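Local coordinates for protein glutathione S-transferase (Pseudomonas fluorescens, PDB 3M3M) that binds glutathione and probably transfers it to electrophilic substrates, as members of the glutathione S-transferase family do, at residues I18-M21 and L22-G26; V110-I114 and Q115-G119. All blocks are in the same frame, centred on the assembly; numbering follows the deposited sequence.

Interaction 1 of 2, residues I18-M21 and L22-G26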
loop_
_atom_site.group_PDB
_atom_site.type_symbol
_atom_site.label_atom_id
_atom_site.label_comp_id
_atom_site.label_asym_id
_atom_site.label_seq_id
_atom_site.Cartn_x
_atom_site.Cartn_y
_atom_site.Cartn_z
ATOM N N ILE A 18 4.448 -3.568 -3.295
ATOM C CA ILE A 18 5.251 -4.065 -4.418
ATOM C C ILE A 18 5.825 -5.473 -4.083
ATOM O O ILE A 18 5.807 -6.380 -4.952
ATOM C CB ILE A 18 6.353 -3.077 -4.738
ATOM C CG1 ILE A 18 5.760 -1.624 -4.918
ATOM C CG2 ILE A 18 7.051 -3.506 -6.028
ATOM C CD1 ILE A 18 4.468 -1.551 -5.789
ATOM N N LYS A 19 6.256 -5.664 -2.852
ATOM C CA LYS A 19 6.687 -7.053 -2.420
ATOM C C LYS A 19 5.511 -8.009 -2.676
ATOM O O LYS A 19 5.673 -9.111 -3.242
ATOM C CB LYS A 19 7.040 -7.039 -0.915
ATOM C CG LYS A 19 7.449 -8.483 -0.448
ATOM C CD LYS A 19 7.516 -8.558 1.087
ATOM C CE LYS A 19 7.810 -10.060 1.501
ATOM N NZ LYS A 19 7.981 -10.129 3.020
ATOM N N LEU A 20 4.329 -7.625 -2.173
ATOM C CA LEU A 20 3.159 -8.525 -2.358
ATOM C C LEU A 20 2.840 -8.794 -3.834
ATOM O O LEU A 20 2.679 -9.957 -4.262
ATOM C CB LEU A 20 1.919 -7.851 -1.690
ATOM C CG LEU A 20 0.607 -8.686 -1.726
ATOM C CD1 LEU A 20 0.820 -10.264 -1.267
ATOM C CD2 LEU A 20 -0.409 -7.966 -0.762
HETATM N N MSE A 21 2.793 -7.708 -4.632
HETATM C CA MSE A 21 2.502 -7.907 -6.087
HETATM C C MSE A 21 3.531 -8.794 -6.826
HETATM O O MSE A 21 3.123 -9.707 -7.565
HETATM C CB MSE A 21 2.455 -6.546 -6.737
HETATM C CG MSE A 21 2.158 -6.521 -8.245
HETATM SE SE MSE A 21 0.190 -6.720 -8.542
HETATM C CE MSE A 21 -0.075 -8.676 -8.392
ATOM N N LEU A 22 4.817 -8.565 -6.564
ATOM C CA LEU A 22 5.841 -9.390 -7.187
ATOM C C LEU A 22 5.668 -10.879 -6.822
ATOM O O LEU A 22 5.781 -11.777 -7.727
ATOM C CB LEU A 22 7.256 -8.856 -6.848
ATOM C CG LEU A 22 7.570 -7.483 -7.510
ATOM C CD1 LEU A 22 8.754 -6.910 -6.723
ATOM C CD2 LEU A 22 7.910 -7.715 -8.994
ATOM N N ASN A 23 5.435 -11.151 -5.543
ATOM C CA ASN A 23 5.234 -12.571 -5.115
ATOM C C ASN A 23 3.939 -13.178 -5.656
ATOM O O ASN A 23 3.920 -14.323 -6.086
ATOM C CB ASN A 23 5.341 -12.710 -3.570
ATOM C CG ASN A 23 6.777 -12.589 -3.131
ATOM O OD1 ASN A 23 7.495 -13.624 -3.091
ATOM N ND2 ASN A 23 7.264 -11.381 -2.911
ATOM N N LEU A 24 2.856 -12.405 -5.691
ATOM C CA LEU A 24 1.577 -12.960 -6.173
ATOM C C LEU A 24 1.766 -13.367 -7.665
ATOM O O LEU A 24 1.204 -14.376 -8.068
ATOM C CB LEU A 24 0.463 -11.894 -6.143
ATOM C CG LEU A 24 -0.056 -11.709 -4.742
ATOM C CD1 LEU A 24 -0.942 -10.360 -4.760
ATOM C CD2 LEU A 24 -0.926 -12.956 -4.228
ATOM N N LEU A 25 2.592 -12.631 -8.405
ATOM C CA LEU A 25 2.815 -12.918 -9.815
ATOM C C LEU A 25 4.045 -13.796 -10.134
ATOM O O LEU A 25 4.323 -14.052 -11.344
ATOM C CB LEU A 25 2.935 -11.608 -10.644
ATOM C CG LEU A 25 1.529 -11.005 -10.794
ATOM C CD1 LEU A 25 1.668 -9.500 -11.153
ATOM C CD2 LEU A 25 0.591 -11.758 -11.763
ATOM N N GLY A 26 4.745 -14.266 -9.079
ATOM C CA GLY A 26 5.864 -15.144 -9.293
ATOM C C GLY A 26 7.018 -14.462 -9.983
ATOM O O GLY A 26 7.759 -15.122 -10.768
#

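Interaction 2 of 2, residues V110-I114 and Q115-G119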
loop_
_atom_site.group_PDB
_atom_site.type_symbol
_atom_site.label_atom_id
_atom_site.label_comp_id
_atom_site.label_asym_id
_atom_site.label_seq_id
_atom_site.Cartn_x
_atom_site.Cartn_y
_atom_site.Cartn_z
ATOM N N VAL A 110 0.332 7.765 8.454
ATOM C CA VAL A 110 0.990 8.753 9.309
ATOM C C VAL A 110 0.672 8.484 10.801
ATOM O O VAL A 110 1.551 8.652 11.668
ATOM C CB VAL A 110 0.659 10.210 8.842
ATOM C CG1 VAL A 110 1.389 11.291 9.692
ATOM C CG2 VAL A 110 1.144 10.387 7.390
ATOM N N ALA A 111 -0.557 8.054 11.101
ATOM C CA ALA A 111 -0.849 7.695 12.538
ATOM C C ALA A 111 0.082 6.564 12.969
ATOM O O ALA A 111 0.602 6.527 14.113
ATOM C CB ALA A 111 -2.311 7.245 12.675
ATOM N N ARG A 112 0.225 5.574 12.088
ATOM C CA ARG A 112 1.129 4.421 12.414
ATOM C C ARG A 112 2.560 4.951 12.576
ATOM O O ARG A 112 3.295 4.506 13.456
ATOM C CB ARG A 112 1.041 3.405 11.258
ATOM C CG ARG A 112 2.245 2.380 11.286
ATOM C CD ARG A 112 1.854 1.187 10.354
ATOM N NE ARG A 112 2.943 0.163 10.279
ATOM C CZ ARG A 112 3.972 0.187 9.433
ATOM N NH1 ARG A 112 4.136 1.229 8.601
ATOM N NH2 ARG A 112 4.795 -0.870 9.312
ATOM N N PHE A 113 2.997 5.880 11.728
ATOM C CA PHE A 113 4.372 6.437 11.907
ATOM C C PHE A 113 4.511 7.110 13.267
ATOM O O PHE A 113 5.441 6.804 14.020
ATOM C CB PHE A 113 4.735 7.427 10.814
ATOM C CG PHE A 113 6.106 7.979 10.981
ATOM C CD1 PHE A 113 7.209 7.218 10.662
ATOM C CD2 PHE A 113 6.278 9.296 11.483
ATOM C CE1 PHE A 113 8.488 7.758 10.811
ATOM C CE2 PHE A 113 7.570 9.794 11.673
ATOM C CZ PHE A 113 8.648 9.023 11.353
ATOM N N ILE A 114 3.547 7.956 13.603
ATOM C CA ILE A 114 3.561 8.650 14.899
ATOM C C ILE A 114 3.605 7.678 16.058
ATOM O O ILE A 114 4.420 7.846 16.995
ATOM C CB ILE A 114 2.347 9.629 15.009
ATOM C CG1 ILE A 114 2.596 10.844 14.076
ATOM C CG2 ILE A 114 2.139 10.122 16.476
ATOM C CD1 ILE A 114 1.222 11.713 13.894
ATOM N N GLN A 115 2.729 6.676 16.050
ATOM C CA GLN A 115 2.634 5.755 17.179
ATOM C C GLN A 115 3.780 4.713 17.139
ATOM O O GLN A 115 4.456 4.500 18.114
ATOM C CB GLN A 115 1.309 5.034 17.153
ATOM C CG GLN A 115 1.101 4.048 18.321
ATOM C CD GLN A 115 -0.311 3.500 18.362
ATOM O OE1 GLN A 115 -1.265 4.141 17.860
ATOM N NE2 GLN A 115 -0.468 2.299 18.961
ATOM N N LEU A 116 3.929 3.991 16.047
ATOM C CA LEU A 116 4.896 2.897 16.049
ATOM C C LEU A 116 6.363 3.440 15.960
ATOM O O LEU A 116 7.291 2.822 16.594
ATOM C CB LEU A 116 4.617 2.044 14.796
ATOM C CG LEU A 116 5.564 0.831 14.699
ATOM C CD1 LEU A 116 5.345 -0.231 15.757
ATOM C CD2 LEU A 116 5.266 0.202 13.308
ATOM N N TYR A 117 6.591 4.470 15.128
ATOM C CA TYR A 117 7.982 4.936 14.876
ATOM C C TYR A 117 8.421 5.948 15.892
ATOM O O TYR A 117 9.600 5.979 16.215
ATOM C CB TYR A 117 8.226 5.477 13.513
ATOM C CG TYR A 117 8.397 4.414 12.479
ATOM C CD1 TYR A 117 9.678 4.068 12.050
ATOM C CD2 TYR A 117 7.290 3.733 11.938
ATOM C CE1 TYR A 117 9.869 3.076 11.096
ATOM C CE2 TYR A 117 7.475 2.723 10.967
ATOM C CZ TYR A 117 8.754 2.443 10.557
ATOM O OH TYR A 117 9.004 1.461 9.632
ATOM N N GLU A 118 7.479 6.769 16.362
ATOM C CA GLU A 118 7.864 7.835 17.299
ATOM C C GLU A 118 7.330 7.643 18.695
ATOM O O GLU A 118 7.581 8.519 19.552
ATOM C CB GLU A 118 7.512 9.208 16.742
ATOM C CG GLU A 118 8.410 9.544 15.551
ATOM C CD GLU A 118 8.304 10.953 14.999
ATOM O OE1 GLU A 118 7.262 11.575 15.230
ATOM O OE2 GLU A 118 9.259 11.418 14.313
ATOM N N GLY A 119 6.601 6.573 18.949
ATOM C CA GLY A 119 6.070 6.336 20.273
ATOM C C GLY A 119 5.019 7.284 20.811
ATOM O O GLY A 119 4.775 7.390 21.995
#

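Interaction 1 of 2, residues I18-M21 and L22-G26
The carbonyl oxygen of Lys-19 is gripped twice by Asn-23, one turn further along the helix. The backbone N of Asn-23 makes the regular helical bond to Lys-19 O at 3.1 Å, and its side-chain ND2 adds a second to Lys-19 O at 2.8 Å. The two donors arrive from opposite faces of the carbonyl plane, and Lys-19 O lies almost in the plane of the Asn-23 amide, so the N-H points nearly straight at it (172°). CG of Asn-23, beside its own backbone N (chi1 -74°), folds the amide back over the preceding turn; Tyr-29 OH is a further partner of ND2. The Lys-19 chain runs out extended to Asp-202, with which NZ forms a salt bridge, and to the backbone oxygens of Pro-199 and Met-200.

The remaining side-chain contacts of these two turns are apolar. Selenomethionine Met-21 bends at chi2 and chi3, which carries CE forward along the helix to Leu-25 CD1 at a tight 3.4 Å. Leu-20 sets CG against Leu-24 CD1 at 3.8 Å, and Ile-18 CG2 meets Leu-22 CD1 at 3.9 Å. Gly-26, with positive phi, ends the helix in a Schellman motif.

Helix 13-24 is the crossover of a beta-alpha-beta unit in the thioredoxin-like domain: Ile-18 and Leu-22 face strand 4-8, Ile-18 and Met-21 helix 69-77, and Leu-20, Met-21 and Leu-24 helix 159-168.

Interaction 2 of 2, residues V110-I114 and Q115-G119
The rings of Phe-113 and Tyr-117 lie near parallel, planes 22° apart, but are slid so far that they barely overlap, with centroids 5.2 Å from each other. The closest touch is at the root of the tyrosine: Tyr-117 CB and CG both approach Phe-113 CD1 at 3.5 Å. Phe-113 has CG anti to its N (chi1 -180°) and Tyr-117 has CG beside its own (chi1 -79°), which lets the side chains cross at about a right angle. The carboxylate of Glu-118 reaches the far part of the phenylalanine ring, OE2 standing 3.5 Å from Phe-113 CE2, while its OE1 is salt-bridged to Arg-124. Arg-112 O lies loosely off the Tyr-117 ring edge, near its plane.

Helix 87-117 of the all-helical C-terminal domain ends here in a widened, pi-type turn. Phe-113 O accepts Tyr-117 N at 2.8 Å and, weakly, Glu-118 N at 3.1 Å; Glu-118 N also bonds weakly to Ile-114 O. One residue earlier, Leu-116 N makes the regular bond to Arg-112 O at 2.7 Å.

Over one face of the Arg-112 guanidinium lies Leu-116 CD2, 3.8 Å from Arg-112 NE, the two side chains running alongside each other in the same direction. Polar partners hold the guanidinium, through a salt bridge from NE to Glu-173 and a bond from NH2 to Arg-11 O. Arg-112 also comes close to Tyr-167, a glutathione-binding residue, whereas Ile-114 turns to helix 125-146.

In the fold
Interactions 1 and 2 illustrate how one local theme, a helix approaching its end, changes with its surroundings. Both finish at a glycine with positive phi, yet they belong to different domains and lie on opposite sides of the chain's centre, about 26 Å apart between centres. Residues 18-26 form a buried contact, dominated by aliphatic packing with a single polar side. Residues 110-119 are only partly buried: aromatic rings and a carboxylate gather at an exposed helix end, and a wider, weakly bonded turn is added to the regular pattern. Each nevertheless has a buried side chain about 7 Å from bound glutathione, Ile-18 in the first and Arg-112 in the second, placing both near the pocket.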